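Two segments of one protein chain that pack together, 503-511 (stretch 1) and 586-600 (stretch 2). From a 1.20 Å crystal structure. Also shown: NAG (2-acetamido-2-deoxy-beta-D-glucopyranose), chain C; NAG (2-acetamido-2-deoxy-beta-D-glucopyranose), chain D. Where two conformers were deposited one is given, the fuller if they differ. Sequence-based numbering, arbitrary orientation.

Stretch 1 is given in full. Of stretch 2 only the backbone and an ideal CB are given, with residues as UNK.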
# COMPACT_ATOMS: atom_id res chain seq x y z
N VAL A 503 -5.55 2.93 -13.45
CA VAL A 503 -5.99 2.93 -12.06
C VAL A 503 -7.53 3.18 -12.01
O VAL A 503 -8.05 3.92 -12.84
CB VAL A 503 -5.26 3.99 -11.26
CG1 VAL A 503 -5.80 4.24 -9.90
CG2 VAL A 503 -3.77 3.72 -11.19
N ILE A 504 -8.17 2.55 -11.05
CA ILE A 504 -9.60 2.68 -10.77
C ILE A 504 -9.74 3.22 -9.35
O ILE A 504 -9.34 2.53 -8.39
CB ILE A 504 -10.31 1.31 -10.90
CG1 ILE A 504 -10.16 0.72 -12.29
CG2 ILE A 504 -11.79 1.48 -10.62
CD1 ILE A 504 -9.77 -0.62 -12.35
N LYS A 505 -10.33 4.39 -9.22
CA LYS A 505 -10.57 5.02 -7.92
C LYS A 505 -11.97 4.62 -7.48
O LYS A 505 -12.95 4.95 -8.13
CB LYS A 505 -10.45 6.55 -8.07
CG LYS A 505 -9.06 7.02 -8.44
CD LYS A 505 -8.94 8.41 -8.85
CE LYS A 505 -7.61 8.58 -9.59
NZ LYS A 505 -7.37 10.00 -9.94
N SER A 506 -12.07 3.91 -6.37
CA SER A 506 -13.36 3.36 -5.89
C SER A 506 -14.26 4.46 -5.31
O SER A 506 -13.83 5.55 -4.92
CB SER A 506 -13.14 2.30 -4.87
OG SER A 506 -12.70 2.81 -3.61
N THR A 507 -15.53 4.08 -5.10
CA THR A 507 -16.44 4.91 -4.30
C THR A 507 -15.86 5.22 -2.90
O THR A 507 -15.88 6.37 -2.46
CB THR A 507 -17.80 4.21 -4.17
OG1 THR A 507 -17.56 2.91 -3.61
CG2 THR A 507 -18.53 4.07 -5.51
N SER A 508 -15.31 4.18 -2.27
CA SER A 508 -14.71 4.36 -0.96
C SER A 508 -13.48 5.27 -0.99
O SER A 508 -13.28 6.01 -0.04
CB SER A 508 -14.38 2.98 -0.33
OG SER A 508 -15.58 2.30 -0.02
N PHE A 509 -12.70 5.21 -2.08
CA PHE A 509 -11.59 6.15 -2.25
C PHE A 509 -12.11 7.58 -2.21
O PHE A 509 -11.53 8.44 -1.53
CB PHE A 509 -10.88 5.89 -3.58
CG PHE A 509 -9.88 6.97 -3.94
CD1 PHE A 509 -8.57 6.89 -3.50
CD2 PHE A 509 -10.25 8.08 -4.70
CE1 PHE A 509 -7.67 7.89 -3.86
CE2 PHE A 509 -9.34 9.06 -5.06
CZ PHE A 509 -8.05 8.94 -4.61
N PHE A 510 -13.19 7.86 -2.95
CA PHE A 510 -13.71 9.23 -2.96
C PHE A 510 -14.24 9.62 -1.58
O PHE A 510 -14.07 10.78 -1.23
CB PHE A 510 -14.75 9.41 -4.07
CG PHE A 510 -14.14 9.40 -5.45
CD1 PHE A 510 -13.21 10.35 -5.81
CD2 PHE A 510 -14.52 8.45 -6.40
CE1 PHE A 510 -12.68 10.35 -7.09
CE2 PHE A 510 -14.01 8.45 -7.66
CZ PHE A 510 -13.07 9.38 -7.99
N ALA A 511 -14.85 8.73 -0.84
CA ALA A 511 -15.25 9.08 0.54
C ALA A 511 -14.03 9.40 1.39
O ALA A 511 -14.03 10.38 2.15
CB ALA A 511 -16.09 7.98 1.16
N UNK A 586 -25.92 -0.05 -5.30
CA UNK A 586 -24.93 -1.10 -5.56
C UNK A 586 -23.95 -0.70 -6.67
O UNK A 586 -23.13 -1.56 -7.06
CB UNK A 586 -25.64 -2.40 -5.94
N UNK A 587 -23.95 0.54 -7.13
CA UNK A 587 -23.01 0.94 -8.17
C UNK A 587 -21.57 0.94 -7.65
O UNK A 587 -21.32 1.32 -6.50
CB UNK A 587 -23.38 2.33 -8.71
N UNK A 588 -20.66 0.62 -8.51
CA UNK A 588 -19.20 0.51 -8.27
C UNK A 588 -18.44 1.06 -9.47
O UNK A 588 -18.94 1.03 -10.61
CB UNK A 588 -18.79 -0.94 -8.01
N UNK A 589 -17.21 1.48 -9.24
CA UNK A 589 -16.23 1.70 -10.31
C UNK A 589 -15.50 0.39 -10.57
O UNK A 589 -15.01 -0.26 -9.66
CB UNK A 589 -15.24 2.81 -9.94
N UNK A 590 -15.46 -0.02 -11.84
CA UNK A 590 -14.88 -1.32 -12.23
C UNK A 590 -13.95 -1.12 -13.40
O UNK A 590 -13.88 -0.06 -14.00
CB UNK A 590 -15.97 -2.33 -12.59
N UNK A 591 -13.16 -2.16 -13.77
CA UNK A 591 -12.27 -1.99 -14.91
C UNK A 591 -13.04 -1.63 -16.20
O UNK A 591 -12.52 -0.80 -16.97
CB UNK A 591 -11.46 -3.27 -15.12
N UNK A 592 -14.27 -2.15 -16.32
CA UNK A 592 -15.12 -1.87 -17.50
C UNK A 592 -15.73 -0.45 -17.47
O UNK A 592 -16.01 0.10 -18.53
CB UNK A 592 -16.24 -2.90 -17.58
N UNK A 593 -15.96 0.06 -16.28
CA UNK A 593 -16.64 1.36 -16.08
C UNK A 593 -15.91 2.07 -14.94
O UNK A 593 -16.43 2.13 -13.82
CB UNK A 593 -18.13 1.19 -15.76
N UNK A 594 -14.69 2.53 -15.16
CA UNK A 594 -13.88 2.96 -14.04
C UNK A 594 -14.27 4.32 -13.47
O UNK A 594 -13.79 4.68 -12.41
CB UNK A 594 -12.41 2.99 -14.47
N UNK A 595 -15.11 5.07 -14.19
CA UNK A 595 -15.59 6.38 -13.75
C UNK A 595 -17.12 6.41 -13.71
O UNK A 595 -17.76 7.46 -13.90
CB UNK A 595 -15.06 7.48 -14.67
N UNK A 596 -17.72 5.29 -13.40
CA UNK A 596 -19.18 5.24 -13.25
C UNK A 596 -19.65 6.22 -12.17
O UNK A 596 -20.69 6.89 -12.33
CB UNK A 596 -19.63 3.82 -12.91
N UNK A 597 -18.96 6.29 -11.05
CA UNK A 597 -19.32 7.08 -9.85
C UNK A 597 -18.17 7.99 -9.47
O UNK A 597 -17.15 7.49 -8.96
CB UNK A 597 -19.68 6.17 -8.67
N UNK A 598 -18.33 9.29 -9.74
CA UNK A 598 -17.33 10.30 -9.40
C UNK A 598 -18.01 11.48 -8.75
O UNK A 598 -19.20 11.75 -8.97
CB UNK A 598 -16.55 10.75 -10.64
N UNK A 599 -17.30 12.21 -7.89
CA UNK A 599 -17.92 13.32 -7.19
C UNK A 599 -18.23 14.47 -8.17
O UNK A 599 -17.52 14.65 -9.17
CB UNK A 599 -17.01 13.80 -6.06
N UNK A 600 -19.21 15.27 -7.82
CA UNK A 600 -19.57 16.49 -8.54
C UNK A 600 -19.41 17.66 -7.60
O UNK A 600 -19.86 17.63 -6.45
CB UNK A 600 -21.00 16.42 -9.09
C1 NAG C . -11.14 -7.98 -19.14
C2 NAG C . -11.83 -6.92 -20.01
C3 NAG C . -13.28 -7.31 -20.43
C4 NAG C . -13.28 -8.69 -21.08
C5 NAG C . -12.50 -9.65 -20.13
C6 NAG C . -12.40 -11.08 -20.59
C7 NAG C . -11.13 -4.65 -19.60
C8 NAG C . -11.44 -3.39 -18.79
N2 NAG C . -11.88 -5.71 -19.35
O3 NAG C . -13.91 -6.35 -21.29
O4 NAG C . -14.66 -9.11 -21.38
O5 NAG C . -11.12 -9.18 -19.79
O6 NAG C . -11.41 -11.12 -21.64
O7 NAG C . -10.28 -4.67 -20.51
C1 NAG D . -6.75 -8.53 -16.20
C2 NAG D . -6.91 -9.45 -17.44
C3 NAG D . -7.80 -8.81 -18.51
C4 NAG D . -9.11 -8.28 -17.89
C5 NAG D . -8.76 -7.39 -16.76
C6 NAG D . -9.96 -6.68 -16.07
C7 NAG D . -5.13 -11.06 -17.89
C8 NAG D . -3.78 -11.18 -18.50
N2 NAG D . -5.58 -9.81 -17.95
O3 NAG D . -8.07 -9.79 -19.51
O4 NAG D . -9.78 -7.58 -18.97
O5 NAG D . -8.04 -8.14 -15.78
O6 NAG D . -10.80 -7.71 -15.62
O7 NAG D . -5.73 -12.04 -17.46

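Position 586 has nothing of stretch 1 within reach of its CB, so many residues would serve; it is Thr 586. At 587 the CB points sideways and phi/psi of -68/147 is extended, which again leaves the choice wide. The residue is Ala 587. Position 588, also sideways and extended, is equally permissive; it is Ser 588.

Position 589 is far more demanding. Its CB points toward stretch 1, 3.6 Å from Lys 505 O and 3.8 Å from Ile 504 CG2. A short side chain carrying a donor would suit the carbonyl, and the backbone of 597 lies close enough to offer both an N-H and a C=O. Serine or threonine could reach one such group, but a carboxamide offers an acceptor oxygen and, apart from it, a nitrogen with two hydrogens, one for each carbonyl. The residue is Asn 589. Its ND2 donates to Lys 505 O (2.9 Å) and to O of 597 (2.9 Å), while OD1 accepts from N of 597 (2.8 Å). One side chain thus ties the returning chain to itself and to stretch 1.

At 590 the CB points away, leaving room for a polar group. Thr 590 uses its OG1 to accept from N of 593 (3.0 Å), supporting the local turn. Position 591 has phi -59, compatible with proline, and its ideal CB is 4.2 Å from Ile 504 CD1, favouring an apolar group. Pro 591 satisfies both, its CG 3.9 Å from Ile 504 CD1.

Position 592 is out of reach of stretch 1 but near a sugar; an acceptor would suit the amide, and Glu 592 OE2 accepts from N2 of the chain C NAG (2.9 Å).

At 594, phi -77 permits proline and the ideal CB sits 3.9 Å from Ile 504 CG1, so a compact apolar residue fits. Pro 594 packs its CB 4.0 Å from that CG1, and two waters link its O to Lys 505, one through N and the other through O.

Stretch 1 sets no demand at 593, 595, 596 or 600, so small or polar residues alike would do; they are Ala 593, Gln 595, Ala 596 and Lys 600. At 597 the ideal CB is 4.0 Å from Thr 507 CG2, inviting an aliphatic chain; Ile 597 brings CG2 to 3.9 Å from Thr 507 CG2. Position 598, beside the Phe 510 ring, also suits an aliphatic residue, and Val 598 CG1 lies 4.1 Å from Phe 510 CE2.

Position 599 points toward that ring, and phi -69 admits proline. Pro 599 lays CD over one face, 3.5 Å from the Phe 510 ring centroid, a CH-pi contact.

Stretch 2 (586-600) TASNTPEAPQAIVPK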
# COMPACT_ATOMS: atom_id res chain seq x y z
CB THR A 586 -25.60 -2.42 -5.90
OG1 THR A 586 -26.31 -2.32 -7.14
CG2 THR A 586 -26.50 -2.91 -4.81
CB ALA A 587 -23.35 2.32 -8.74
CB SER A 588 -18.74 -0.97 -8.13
OG SER A 588 -19.09 -1.64 -6.94
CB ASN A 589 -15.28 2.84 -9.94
CG ASN A 589 -16.07 4.14 -9.87
OD1 ASN A 589 -16.98 4.34 -10.70
ND2 ASN A 589 -15.72 5.01 -8.91
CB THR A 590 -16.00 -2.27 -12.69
OG1 THR A 590 -16.54 -1.73 -13.90
CG2 THR A 590 -17.08 -2.43 -11.66
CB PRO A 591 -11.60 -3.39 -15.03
CG PRO A 591 -11.55 -3.82 -13.59
CD PRO A 591 -12.86 -3.40 -13.00
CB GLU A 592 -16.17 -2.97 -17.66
CG GLU A 592 -15.52 -4.31 -17.87
CD GLU A 592 -14.72 -4.93 -16.74
OE1 GLU A 592 -15.13 -4.74 -15.53
OE2 GLU A 592 -13.67 -5.66 -17.10
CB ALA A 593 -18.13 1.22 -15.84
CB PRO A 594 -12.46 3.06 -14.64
CG PRO A 594 -12.69 3.25 -16.12
CD PRO A 594 -13.94 2.47 -16.43
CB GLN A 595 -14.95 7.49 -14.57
CG GLN A 595 -13.44 7.57 -14.41
CD GLN A 595 -12.91 8.75 -15.14
OE1 GLN A 595 -13.08 8.87 -16.35
NE2 GLN A 595 -12.27 9.64 -14.41
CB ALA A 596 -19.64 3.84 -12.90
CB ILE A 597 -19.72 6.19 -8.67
CG1 ILE A 597 -20.81 5.17 -8.99
CG2 ILE A 597 -20.09 7.03 -7.47
CD1 ILE A 597 -22.11 5.75 -9.37
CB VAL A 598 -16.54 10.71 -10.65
CG1 VAL A 598 -15.80 9.50 -11.24
CG2 VAL A 598 -17.43 11.40 -11.65
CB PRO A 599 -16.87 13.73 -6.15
CG PRO A 599 -15.75 12.94 -6.31
CD PRO A 599 -15.94 11.93 -7.43
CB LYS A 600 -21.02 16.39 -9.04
CG LYS A 600 -21.31 15.12 -9.87
CD LYS A 600 -20.45 14.69 -11.04
CE LYS A 600 -20.84 13.36 -11.70
NZ LYS A 600 -20.31 13.36 -13.09
O HOH W 1 -11.20 5.64 -11.69
O HOH W 2 -13.24 6.46 -10.46
O HOH W 3 -16.13 1.51 -6.45
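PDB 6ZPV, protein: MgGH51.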